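Local coordinates for protein Fdc1 (Candida dubliniensis, PDB 4ZAD) that is a UbiD-family decarboxylase that uses a prenylated FMN cofactor, probably to turn ferulic, coumaric and cinnamic acids into their vinyl derivatives, at residues 370-375 and 413-418; 430-435 and 471-476; 356-361 and 421-426; 230-235 and 338-343. All coordinates share one frame; numbering follows the deposited sequence.

Interaction 1 (370-375 and 413-418)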
# COMPACT_ATOMS: atom_id res chain seq x y z
N LEU A 370 -4.26 -12.52 0.90
CA LEU A 370 -5.06 -12.95 -0.27
C LEU A 370 -6.31 -12.12 -0.26
O LEU A 370 -7.08 -12.18 0.65
CB LEU A 370 -5.44 -14.44 -0.20
CG LEU A 370 -6.23 -14.99 -1.40
CD1 LEU A 370 -5.32 -14.99 -2.62
CD2 LEU A 370 -6.81 -16.39 -1.17
N ALA A 371 -6.49 -11.29 -1.27
CA ALA A 371 -7.71 -10.53 -1.40
C ALA A 371 -8.73 -11.45 -2.00
O ALA A 371 -8.41 -12.21 -2.94
CB ALA A 371 -7.48 -9.32 -2.31
N VAL A 372 -9.96 -11.39 -1.48
CA VAL A 372 -11.09 -12.18 -2.00
C VAL A 372 -12.25 -11.29 -2.42
O VAL A 372 -12.91 -10.72 -1.58
CB VAL A 372 -11.57 -13.15 -0.92
CG1 VAL A 372 -12.86 -13.85 -1.34
CG2 VAL A 372 -10.46 -14.16 -0.64
N LYS A 373 -12.48 -11.16 -3.71
CA LYS A 373 -13.49 -10.22 -4.19
C LYS A 373 -14.89 -10.86 -4.26
O LYS A 373 -15.12 -11.78 -5.03
CB LYS A 373 -13.09 -9.72 -5.56
CG LYS A 373 -14.04 -8.70 -6.15
CD LYS A 373 -13.51 -8.13 -7.47
CE LYS A 373 -14.48 -7.10 -8.05
NZ LYS A 373 -14.08 -6.65 -9.40
N ILE A 374 -15.81 -10.36 -3.44
CA ILE A 374 -17.17 -10.88 -3.22
C ILE A 374 -18.20 -10.05 -3.97
O ILE A 374 -18.24 -8.84 -3.84
CB ILE A 374 -17.55 -10.79 -1.70
CG1 ILE A 374 -16.54 -11.55 -0.83
CG2 ILE A 374 -18.96 -11.22 -1.46
CD1 ILE A 374 -16.24 -12.98 -1.28
N ASN A 375 -19.02 -10.72 -4.76
CA ASN A 375 -20.24 -10.18 -5.33
C ASN A 375 -21.30 -9.96 -4.24
O ASN A 375 -21.93 -10.91 -3.77
CB ASN A 375 -20.76 -11.19 -6.35
CG ASN A 375 -21.99 -10.70 -7.11
OD1 ASN A 375 -23.03 -10.36 -6.52
ND2 ASN A 375 -21.87 -10.65 -8.44
N ILE A 413 -6.57 -13.11 5.04
CA ILE A 413 -7.49 -13.24 3.92
C ILE A 413 -8.39 -12.03 4.08
O ILE A 413 -8.79 -11.72 5.20
CB ILE A 413 -8.35 -14.48 3.99
CG1 ILE A 413 -7.49 -15.73 4.26
CG2 ILE A 413 -9.18 -14.60 2.69
CD1 ILE A 413 -6.46 -16.08 3.16
N ILE A 414 -8.66 -11.35 2.97
CA ILE A 414 -9.27 -10.05 3.02
C ILE A 414 -10.53 -10.06 2.20
O ILE A 414 -10.49 -10.21 1.01
CB ILE A 414 -8.33 -9.04 2.48
CG1 ILE A 414 -7.15 -8.90 3.47
CG2 ILE A 414 -9.04 -7.73 2.31
CD1 ILE A 414 -6.14 -7.88 3.05
N LEU A 415 -11.68 -10.00 2.84
CA LEU A 415 -12.93 -10.13 2.12
C LEU A 415 -13.39 -8.72 1.78
O LEU A 415 -13.48 -7.89 2.67
CB LEU A 415 -13.94 -10.85 2.96
CG LEU A 415 -13.51 -12.25 3.46
CD1 LEU A 415 -14.60 -12.81 4.47
CD2 LEU A 415 -13.24 -13.24 2.39
N VAL A 416 -13.62 -8.45 0.50
CA VAL A 416 -14.03 -7.15 0.06
C VAL A 416 -15.14 -7.24 -0.98
O VAL A 416 -15.27 -8.23 -1.69
CB VAL A 416 -12.82 -6.36 -0.49
CG1 VAL A 416 -12.22 -7.02 -1.75
CG2 VAL A 416 -13.26 -4.94 -0.75
N GLY A 417 -15.97 -6.21 -1.05
CA GLY A 417 -17.06 -6.16 -2.01
C GLY A 417 -16.56 -5.83 -3.40
O GLY A 417 -15.39 -5.50 -3.59
N ASP A 418 -17.47 -5.90 -4.36
CA ASP A 418 -17.11 -6.06 -5.76
C ASP A 418 -16.91 -4.73 -6.47
O ASP A 418 -16.88 -4.70 -7.68
CB ASP A 418 -18.21 -6.89 -6.48
CG ASP A 418 -19.57 -6.18 -6.45
OD1 ASP A 418 -19.77 -5.29 -7.30
OD2 ASP A 418 -20.38 -6.44 -5.53

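Interaction 2 (430-435 and 471-476)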
# COMPACT_ATOMS: atom_id res chain seq x y z
N TRP A 430 -7.11 1.09 0.04
CA TRP A 430 -8.21 1.95 0.47
C TRP A 430 -9.24 1.13 1.23
O TRP A 430 -9.62 1.43 2.33
CB TRP A 430 -8.85 2.62 -0.74
CG TRP A 430 -10.07 3.40 -0.47
CD1 TRP A 430 -10.23 4.35 0.45
CD2 TRP A 430 -11.33 3.29 -1.17
NE1 TRP A 430 -11.51 4.85 0.41
CE2 TRP A 430 -12.20 4.23 -0.59
CE3 TRP A 430 -11.79 2.50 -2.21
CZ2 TRP A 430 -13.49 4.41 -1.03
CZ3 TRP A 430 -13.10 2.67 -2.66
CH2 TRP A 430 -13.92 3.62 -2.08
N ALA A 431 -9.65 0.04 0.62
CA ALA A 431 -10.69 -0.77 1.19
C ALA A 431 -10.25 -1.39 2.51
O ALA A 431 -11.06 -1.62 3.39
CB ALA A 431 -11.10 -1.83 0.18
N TYR A 432 -8.96 -1.68 2.66
CA TYR A 432 -8.54 -2.48 3.81
C TYR A 432 -8.49 -1.61 5.04
O TYR A 432 -8.80 -2.05 6.14
CB TYR A 432 -7.17 -3.10 3.56
CG TYR A 432 -6.57 -3.82 4.76
CD1 TYR A 432 -6.78 -5.17 4.95
CD2 TYR A 432 -5.79 -3.16 5.70
CE1 TYR A 432 -6.23 -5.85 6.02
CE2 TYR A 432 -5.24 -3.82 6.79
CZ TYR A 432 -5.46 -5.18 6.94
OH TYR A 432 -4.94 -5.88 8.00
N THR A 433 -8.07 -0.37 4.85
CA THR A 433 -7.89 0.52 5.98
C THR A 433 -9.22 1.17 6.35
O THR A 433 -9.47 1.42 7.51
CB THR A 433 -6.81 1.54 5.69
OG1 THR A 433 -7.12 2.23 4.50
CG2 THR A 433 -5.50 0.84 5.43
N THR A 434 -10.09 1.41 5.37
CA THR A 434 -11.35 2.11 5.62
C THR A 434 -12.55 1.22 5.89
O THR A 434 -13.56 1.72 6.33
CB THR A 434 -11.70 3.14 4.47
OG1 THR A 434 -11.86 2.48 3.19
CG2 THR A 434 -10.63 4.17 4.35
N ARG A 435 -12.46 -0.09 5.64
CA ARG A 435 -13.63 -0.97 5.84
C ARG A 435 -13.56 -2.05 6.95
O ARG A 435 -14.44 -2.87 7.03
CB ARG A 435 -13.99 -1.64 4.51
CG ARG A 435 -14.12 -0.65 3.38
CD ARG A 435 -14.79 -1.23 2.11
NE ARG A 435 -14.75 -0.22 1.07
CZ ARG A 435 -15.13 -0.40 -0.19
NH1 ARG A 435 -15.64 -1.56 -0.57
NH2 ARG A 435 -15.04 0.62 -1.05
N CYS A 471 -5.46 -14.97 10.11
CA CYS A 471 -6.75 -14.37 10.31
C CYS A 471 -7.48 -14.13 9.00
O CYS A 471 -6.87 -14.11 7.96
CB CYS A 471 -6.57 -13.07 11.07
SG CYS A 471 -6.50 -11.63 10.03
N VAL A 472 -8.79 -14.00 9.06
CA VAL A 472 -9.61 -13.61 7.92
C VAL A 472 -10.26 -12.27 8.26
O VAL A 472 -11.00 -12.17 9.25
CB VAL A 472 -10.70 -14.64 7.67
CG1 VAL A 472 -11.77 -14.10 6.61
CG2 VAL A 472 -10.05 -15.98 7.28
N THR A 473 -9.95 -11.24 7.45
CA THR A 473 -10.35 -9.87 7.75
C THR A 473 -11.46 -9.45 6.85
O THR A 473 -11.32 -9.54 5.64
CB THR A 473 -9.18 -8.92 7.55
OG1 THR A 473 -8.07 -9.37 8.32
CG2 THR A 473 -9.54 -7.55 7.99
N THR A 474 -12.57 -9.01 7.40
CA THR A 474 -13.71 -8.69 6.52
C THR A 474 -13.84 -7.19 6.29
O THR A 474 -13.99 -6.41 7.22
CB THR A 474 -15.03 -9.42 6.93
OG1 THR A 474 -16.15 -8.50 6.95
CG2 THR A 474 -14.87 -10.19 8.23
N CYS A 475 -13.74 -6.80 5.03
CA CYS A 475 -13.80 -5.39 4.63
C CYS A 475 -15.07 -5.18 3.82
O CYS A 475 -14.99 -4.71 2.72
CB CYS A 475 -12.57 -5.02 3.83
SG CYS A 475 -10.96 -5.19 4.71
N ILE A 476 -16.23 -5.54 4.40
CA ILE A 476 -17.56 -5.47 3.78
C ILE A 476 -18.50 -4.99 4.87
O ILE A 476 -18.61 -5.57 5.94
CB ILE A 476 -18.02 -6.85 3.31
CG1 ILE A 476 -16.91 -7.51 2.50
CG2 ILE A 476 -19.27 -6.80 2.46
CD1 ILE A 476 -17.27 -8.91 1.99

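Interaction 3 (356-361 and 421-426)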
# COMPACT_ATOMS: atom_id res chain seq x y z
N VAL A 356 -17.77 -15.61 -4.86
CA VAL A 356 -16.38 -15.18 -5.04
C VAL A 356 -16.08 -14.93 -6.48
O VAL A 356 -16.06 -15.86 -7.29
CB VAL A 356 -15.35 -16.22 -4.56
CG1 VAL A 356 -13.92 -15.78 -4.97
CG2 VAL A 356 -15.46 -16.44 -3.08
N GLU A 357 -15.77 -13.68 -6.81
CA GLU A 357 -15.51 -13.30 -8.21
C GLU A 357 -14.08 -13.54 -8.65
O GLU A 357 -13.84 -13.84 -9.81
CB GLU A 357 -15.86 -11.84 -8.44
CG GLU A 357 -17.35 -11.64 -8.75
CD GLU A 357 -17.73 -10.17 -8.93
OE1 GLU A 357 -16.93 -9.42 -9.55
OE2 GLU A 357 -18.81 -9.77 -8.46
N ASP A 358 -13.14 -13.39 -7.72
CA ASP A 358 -11.71 -13.37 -8.02
C ASP A 358 -10.94 -13.39 -6.71
O ASP A 358 -11.47 -12.98 -5.68
CB ASP A 358 -11.33 -12.12 -8.82
CG ASP A 358 -11.32 -12.34 -10.33
OD1 ASP A 358 -11.14 -13.49 -10.81
OD2 ASP A 358 -11.47 -11.34 -11.05
N VAL A 359 -9.72 -13.91 -6.74
CA VAL A 359 -8.81 -13.80 -5.62
C VAL A 359 -7.44 -13.45 -6.17
O VAL A 359 -7.09 -13.84 -7.28
CB VAL A 359 -8.73 -15.10 -4.77
CG1 VAL A 359 -10.12 -15.68 -4.53
CG2 VAL A 359 -7.81 -16.14 -5.38
N PHE A 360 -6.66 -12.70 -5.40
CA PHE A 360 -5.34 -12.33 -5.84
C PHE A 360 -4.52 -11.99 -4.65
O PHE A 360 -5.05 -11.50 -3.66
CB PHE A 360 -5.41 -11.12 -6.74
CG PHE A 360 -4.08 -10.65 -7.22
CD1 PHE A 360 -3.30 -11.48 -7.98
CD2 PHE A 360 -3.62 -9.39 -6.91
CE1 PHE A 360 -2.08 -11.06 -8.46
CE2 PHE A 360 -2.40 -8.97 -7.32
CZ PHE A 360 -1.61 -9.81 -8.11
N THR A 361 -3.22 -12.29 -4.76
CA THR A 361 -2.23 -12.01 -3.71
C THR A 361 -1.52 -10.73 -4.08
O THR A 361 -0.69 -10.72 -5.00
CB THR A 361 -1.13 -13.07 -3.64
OG1 THR A 361 -0.68 -13.34 -4.97
CG2 THR A 361 -1.62 -14.34 -2.96
N ASP A 421 -11.33 -3.38 -7.62
CA ASP A 421 -10.48 -4.20 -8.50
C ASP A 421 -9.32 -4.63 -7.61
O ASP A 421 -8.43 -3.84 -7.30
CB ASP A 421 -10.06 -3.42 -9.75
CG ASP A 421 -8.98 -4.11 -10.60
OD1 ASP A 421 -8.62 -5.27 -10.33
OD2 ASP A 421 -8.46 -3.46 -11.56
N ILE A 422 -9.37 -5.87 -7.14
CA ILE A 422 -8.38 -6.36 -6.19
C ILE A 422 -6.96 -6.40 -6.76
O ILE A 422 -6.02 -6.55 -6.00
CB ILE A 422 -8.74 -7.75 -5.57
CG1 ILE A 422 -8.87 -8.83 -6.67
CG2 ILE A 422 -9.96 -7.62 -4.70
CD1 ILE A 422 -9.18 -10.22 -6.16
N PHE A 423 -6.84 -6.28 -8.08
CA PHE A 423 -5.55 -6.31 -8.74
C PHE A 423 -4.90 -4.97 -8.73
O PHE A 423 -3.74 -4.86 -9.09
CB PHE A 423 -5.67 -6.81 -10.20
CG PHE A 423 -6.09 -8.25 -10.30
CD1 PHE A 423 -7.45 -8.61 -10.26
CD2 PHE A 423 -5.12 -9.27 -10.38
CE1 PHE A 423 -7.83 -9.93 -10.33
CE2 PHE A 423 -5.51 -10.60 -10.50
CZ PHE A 423 -6.86 -10.93 -10.45
N ASP A 424 -5.64 -3.94 -8.33
CA ASP A 424 -5.09 -2.58 -8.26
C ASP A 424 -4.93 -2.20 -6.79
O ASP A 424 -5.92 -1.96 -6.08
CB ASP A 424 -6.05 -1.64 -8.99
CG ASP A 424 -5.70 -0.20 -8.80
OD1 ASP A 424 -4.61 0.09 -8.25
OD2 ASP A 424 -6.54 0.63 -9.22
N PHE A 425 -3.69 -2.15 -6.33
CA PHE A 425 -3.41 -2.09 -4.91
C PHE A 425 -3.89 -0.81 -4.25
O PHE A 425 -4.20 -0.82 -3.06
CB PHE A 425 -1.92 -2.31 -4.65
CG PHE A 425 -1.59 -2.43 -3.18
CD1 PHE A 425 -1.95 -3.58 -2.47
CD2 PHE A 425 -0.95 -1.40 -2.50
CE1 PHE A 425 -1.70 -3.70 -1.14
CE2 PHE A 425 -0.65 -1.54 -1.16
CZ PHE A 425 -1.06 -2.69 -0.49
N LYS A 426 -3.92 0.31 -5.00
CA LYS A 426 -4.54 1.57 -4.54
C LYS A 426 -5.97 1.34 -4.11
O LYS A 426 -6.42 1.93 -3.14
CB LYS A 426 -4.57 2.65 -5.66
CG LYS A 426 -3.19 3.23 -6.12
CD LYS A 426 -3.34 4.32 -7.25
CE LYS A 426 -3.98 5.65 -6.74
NZ LYS A 426 -4.19 6.65 -7.86

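Interaction 4 (230-235 and 338-343). With K (potassium ion), chain D; 4LU (1-deoxy-5-O-phosphono-1-(3,3,4,5-tetramethyl-9,11-dioxo-2,3,8,9,10,11-hexahydro-7H-quinolino[1,8-fg]pteridin-12-ium-7-y l)-D-ribitol), chain E.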
# COMPACT_ATOMS: atom_id res chain seq x y z
N SER A 230 5.47 -25.90 -12.32
CA SER A 230 6.38 -26.38 -11.31
C SER A 230 6.24 -25.49 -10.07
O SER A 230 6.40 -25.93 -8.94
CB SER A 230 7.86 -26.40 -11.79
OG SER A 230 8.13 -27.46 -12.69
N SER A 231 5.89 -24.25 -10.30
CA SER A 231 5.66 -23.33 -9.21
C SER A 231 4.22 -23.25 -8.63
O SER A 231 3.99 -22.57 -7.63
CB SER A 231 6.14 -21.97 -9.68
OG SER A 231 6.01 -21.06 -8.59
N MET A 232 3.27 -23.99 -9.22
CA MET A 232 1.86 -23.98 -8.84
C MET A 232 1.49 -25.17 -7.96
O MET A 232 1.90 -26.28 -8.27
CB MET A 232 1.04 -24.07 -10.13
CG MET A 232 -0.47 -24.11 -9.98
SD MET A 232 -1.20 -23.61 -11.52
CE MET A 232 -2.93 -23.40 -11.06
N PRO A 233 0.71 -24.96 -6.88
CA PRO A 233 0.32 -26.09 -6.03
C PRO A 233 -0.94 -26.79 -6.52
O PRO A 233 -2.02 -26.61 -5.96
CB PRO A 233 0.05 -25.43 -4.69
CG PRO A 233 -0.49 -24.09 -5.07
CD PRO A 233 0.31 -23.68 -6.28
N ILE A 234 -0.79 -27.59 -7.59
CA ILE A 234 -1.86 -28.48 -8.04
C ILE A 234 -1.98 -29.67 -7.06
O ILE A 234 -1.19 -29.82 -6.11
CB ILE A 234 -1.67 -28.96 -9.50
CG1 ILE A 234 -0.43 -29.86 -9.66
CG2 ILE A 234 -1.60 -27.77 -10.45
CD1 ILE A 234 -0.54 -30.71 -10.89
N PRO A 235 -2.99 -30.51 -7.28
CA PRO A 235 -3.32 -31.33 -6.10
C PRO A 235 -2.26 -32.39 -5.70
O PRO A 235 -1.47 -32.83 -6.54
CB PRO A 235 -4.64 -32.01 -6.52
CG PRO A 235 -5.30 -30.94 -7.45
CD PRO A 235 -4.07 -30.50 -8.29
N VAL A 338 -0.59 -19.46 -6.47
CA VAL A 338 -1.48 -19.72 -5.34
C VAL A 338 -2.85 -19.14 -5.62
O VAL A 338 -3.85 -19.79 -5.36
CB VAL A 338 -0.96 -19.18 -4.00
CG1 VAL A 338 -2.11 -19.03 -3.04
CG2 VAL A 338 0.06 -20.14 -3.42
N SER A 339 -2.88 -17.93 -6.17
CA SER A 339 -4.15 -17.25 -6.48
C SER A 339 -4.98 -18.05 -7.48
O SER A 339 -6.17 -18.21 -7.29
CB SER A 339 -3.91 -15.86 -7.07
OG SER A 339 -3.26 -15.06 -6.14
N ALA A 340 -4.32 -18.51 -8.54
CA ALA A 340 -4.95 -19.30 -9.56
C ALA A 340 -5.47 -20.61 -9.00
O ALA A 340 -6.63 -20.94 -9.18
CB ALA A 340 -4.02 -19.54 -10.70
N GLU A 341 -4.65 -21.37 -8.29
CA GLU A 341 -5.20 -22.60 -7.75
C GLU A 341 -6.35 -22.32 -6.75
O GLU A 341 -7.33 -23.04 -6.73
CB GLU A 341 -4.14 -23.49 -7.14
CG GLU A 341 -4.66 -24.85 -6.62
CD GLU A 341 -4.96 -25.89 -7.71
OE1 GLU A 341 -5.04 -25.54 -8.90
OE2 GLU A 341 -5.15 -27.08 -7.36
N THR A 342 -6.27 -21.26 -5.94
CA THR A 342 -7.32 -21.02 -4.98
C THR A 342 -8.63 -20.62 -5.69
O THR A 342 -9.75 -20.93 -5.23
CB THR A 342 -6.92 -19.99 -3.95
OG1 THR A 342 -5.64 -20.35 -3.39
CG2 THR A 342 -7.97 -19.90 -2.85
N LYS A 343 -8.49 -19.96 -6.84
CA LYS A 343 -9.67 -19.60 -7.64
C LYS A 343 -10.28 -20.91 -8.12
O LYS A 343 -11.45 -21.12 -7.96
CB LYS A 343 -9.30 -18.74 -8.85
CG LYS A 343 -10.26 -17.64 -9.16
CD LYS A 343 -11.64 -18.07 -9.66
CE LYS A 343 -12.26 -16.95 -10.62
NZ LYS A 343 -11.29 -16.45 -11.74
K K D . 4.02 -27.93 -8.62
C9 4LU E . 8.78 -20.87 -6.04
C8 4LU E . 9.49 -20.23 -7.06
C7 4LU E . 10.85 -19.91 -6.90
C10 4LU E . 9.51 -23.07 -3.17
C6 4LU E . 11.48 -20.20 -5.58
N3 4LU E . 10.91 -24.40 -1.23
C2 4LU E . 9.67 -24.80 -1.55
C13 4LU E . 13.67 -20.96 -6.10
C5 4LU E . 12.90 -19.91 -5.33
C1 4LU E . 12.47 -20.86 -3.05
O2 4LU E . 9.22 -25.79 -0.96
N1 4LU E . 8.98 -24.14 -2.51
C4 4LU E . 11.48 -23.34 -1.83
O4 4LU E . 12.64 -23.07 -1.43
C4A 4LU E . 10.81 -22.64 -2.81
N5 4LU E . 11.23 -21.20 -3.31
C3 4LU E . 13.30 -20.26 -3.98
C12 4LU E . 13.35 -18.53 -5.79
C5A 4LU E . 10.66 -20.84 -4.52
C7M 4LU E . 11.66 -19.24 -7.97
C8M 4LU E . 8.75 -19.95 -8.34
C9A 4LU E . 9.37 -21.32 -4.85
N10 4LU E . 8.80 -22.44 -4.14
C1' 4LU E . 7.34 -22.57 -4.00
C2' 4LU E . 6.91 -23.84 -4.73
O2' 4LU E . 7.53 -23.85 -6.04
C3' 4LU E . 5.39 -23.97 -4.84
O3' 4LU E . 4.81 -24.08 -3.52
C4' 4LU E . 4.96 -25.18 -5.69
O4' 4LU E . 3.57 -25.44 -5.48
C5' 4LU E . 5.73 -26.45 -5.30
O5' 4LU E . 5.32 -27.60 -6.02
P 4LU E . 4.40 -28.74 -5.40
O2P 4LU E . 4.53 -29.76 -6.54
O3P 4LU E . 3.04 -28.04 -5.22
O1P 4LU E . 5.04 -29.14 -4.09

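Interaction 1 (370-375 and 413-418)
Val372 meets two residues of the neighbouring strand through different branches. CG2 slants across the Ile413 side chain, with methyl Val372 CG2 3.6 Å from Ile413 CG2. CG1 is anti to the backbone N (chi1 171°) and lies near Leu415 instead; there the two side chains run side by side, pointing the same way, and Leu415 CD2 comes within 3.7 Å of Val372 CB. Leu370 joins the same face by its root, Leu370 CB lying 3.9 Å from Ile413 CD1. Branched aliphatic residues suit this face because helix 386-399 covers it, pressing on Ile413 and Leu415. The backbones beneath are parallel strands paired in register, consecutive strands of the C-terminal domain's alpha/beta sheet, and the chain between them is largely helical, as in a beta-alpha-beta crossover. Bonds pass alternately each way: Ile414 N donates to Leu370 O, Val372 N to Ile414 O (2.8 Å), Val416 N to Val372 O (3.2 Å), and Ile374 N to Val416 O. On the opposite face Ala371, Ile414 and Val416 meet helix 425-434, and Ile422 rests on Ala371 and Val416. Where the strands end, polarity takes over. Lys373, fully extended (chi1 -178°), lays its aliphatic chain along the end of the other strand, with Lys373 CE 3.4 Å from Asp418 O; its NZ reaches Glu357 in a long, weak ion pair. Asp418 turns its carboxylate past Ile374 O, and OD2 accepts from Thr376 N, while Asn375 OD1 caps the following helix at Glu378 N.

Interaction 2 (430-435 and 471-476)
Glu412 OE2 is gripped by two hydroxyls, Tyr432 OH and Thr473 OG1, one from each side of this contact, so one carboxylate oxygen ties helix to strand. Beside that tie the two residues also touch, the ring carbon Tyr432 CE1 lying 4.2 Å from the methyl Thr473 CG2. Cys475 fills the middle. Its sulfur is anti to the carbonyl carbon (chi1 -62°) and approaches the tyrosine obliquely, SG standing 5.1 Å from the Tyr432 ring centroid and 50° off its normal, a sulfur-aromatic contact. A compact, polarisable thiol fits here, because Cys475 SG is also only 3.7 Å from Tyr432 CA. Arg435 packs by its aliphatic part, with Arg435 CB 3.7 Å from Cys475 CB, and a CA-H...O contact runs from Cys475 CA to Arg435 O. The guanidinium then leads away, with Ala431 CB against one face, toward its rim, to a salt bridge with Asp419 and a hydrogen bond from NE to Tyr293 of the second subunit. The end of the helix, 430-434, runs nearly at right angles to 471-475, its Ala431 and Tyr432 resting on strand 412-417 too, while Val472 and Thr474 turn to helix 386-399 on the other face of the sheet.

Interaction 3 (356-361 and 421-426)
Phe360 and Phe423 form an offset stack, their ring centroids 4.6 Å apart and their planes 30° from parallel. The overlap is uneven: Phe423 CD2 stands over the centre of the Phe360 ring, whereas the face of Phe423 receives the methylene of its partner, Phe360 CB lying 4.1 Å from the Phe423 centroid in a CH-pi contact. Phe360 CG is anti to the backbone N (chi1 179°), which carries its ring out from the strand across Phe423. Ile422 drives its tip against the strand backbone: Ile422 CD1 is 3.6 Å from Phe360 N and 3.6 Å from Asp358 O, with CG1 set between the backbone N and the carbonyl carbon (chi1 60°). Asp358 meets the Phe423 ring at its edge, OD2 lying 4.0 Å from Phe423 CE1, and the carboxylate stands almost perpendicular to the ring. That places a negative group beside the ring's slightly positive C-H rim. Salt bridges from OD2 to Lys100 and from OD1 to Lys343 would balance the acid and probably fix its direction.

The presenting loop is braced from within. Asp421 OD1 accepts from Phe423 N at 3.0 Å, an Asx turn, and Asp424 N bonds Asp421 O at 3.0 Å to close a type I turn, so Ile422 and Phe423 are offered together. Asp424 next caps helix 425-434, weakly, at Lys426 N. Farther out, Tyr363 meets Phe360 edge-to-face, and helix 99-108 packs on Phe423. The loop thus links strand 356-360, an outermost strand of its sheet, to helix 425-434.

Interaction 4 (230-235 and 338-343)
Val338 meets the loop first, its methyl CG2 lying 4.3 Å from Pro233 CG, a loose apolar touch against a rigid ring. Ala340 is small enough to admit the end of Met232, whose extended chain brings its terminal methyl, Met232 CE, to 4.0 Å from Ala340 CB. Glu341 makes the broadest contact, with Met232 through Pro235. Bent at its second torsion (chi2 76°), it folds along the proline-rich backbone: Glu341 CG lies 3.2 Å from Pro233 O, OE1 sits 3.7 Å from Met232 CE, and OE2 comes 3.7 Å from Pro235 CD. A salt bridge from OE1 to Arg110 would offset its charge. Thr342 then stitches one turn of the helix: Val338 O accepts from Thr342 N and, at 2.7 Å, from Thr342 OG1, the two donors reaching it from opposite faces of the carbonyl.

The loop held against this helix wall is part of the cofactor pocket. Met232 O binds the potassium ion at 2.7 Å, alongside Ser230 O, Val229 O, Trp175 O and Glu240 OE1, and the prenylated FMN binds the same ion through its phosphate oxygen O2P, at 2.8 Å, and O5'. Met232 and Pro233 pack on the helix while the carbonyls of Ser230 and Met232 face the ion; the loop thus joins the C-terminal domain to a cation that would offset the phosphate's negative charge.

Interactions 1, 2 and 3 belong to the one alpha/beta sheet of the C-terminal domain and the helix packed on it, and all four are largely buried. Interaction 1 supplies the sheet's backbone pairing; interaction 2 extends it, since strand 412-417 also pairs with strand 470-475, and interaction 3 borders its other side through strand 356-360. Interactions 2 and 3 share helix 425-434, by its end and its start, yet depend on side chains: a sulfur-aromatic contact near the dimer interface in one, stacked rings in the other. Interaction 4 differs most, carrying a metal and cofactor loop across to helix 334-347; the salt bridge of Lys343 with Asp358 connects it to interaction 3, whereas interaction 2 lies about 24 Å away, centre to centre.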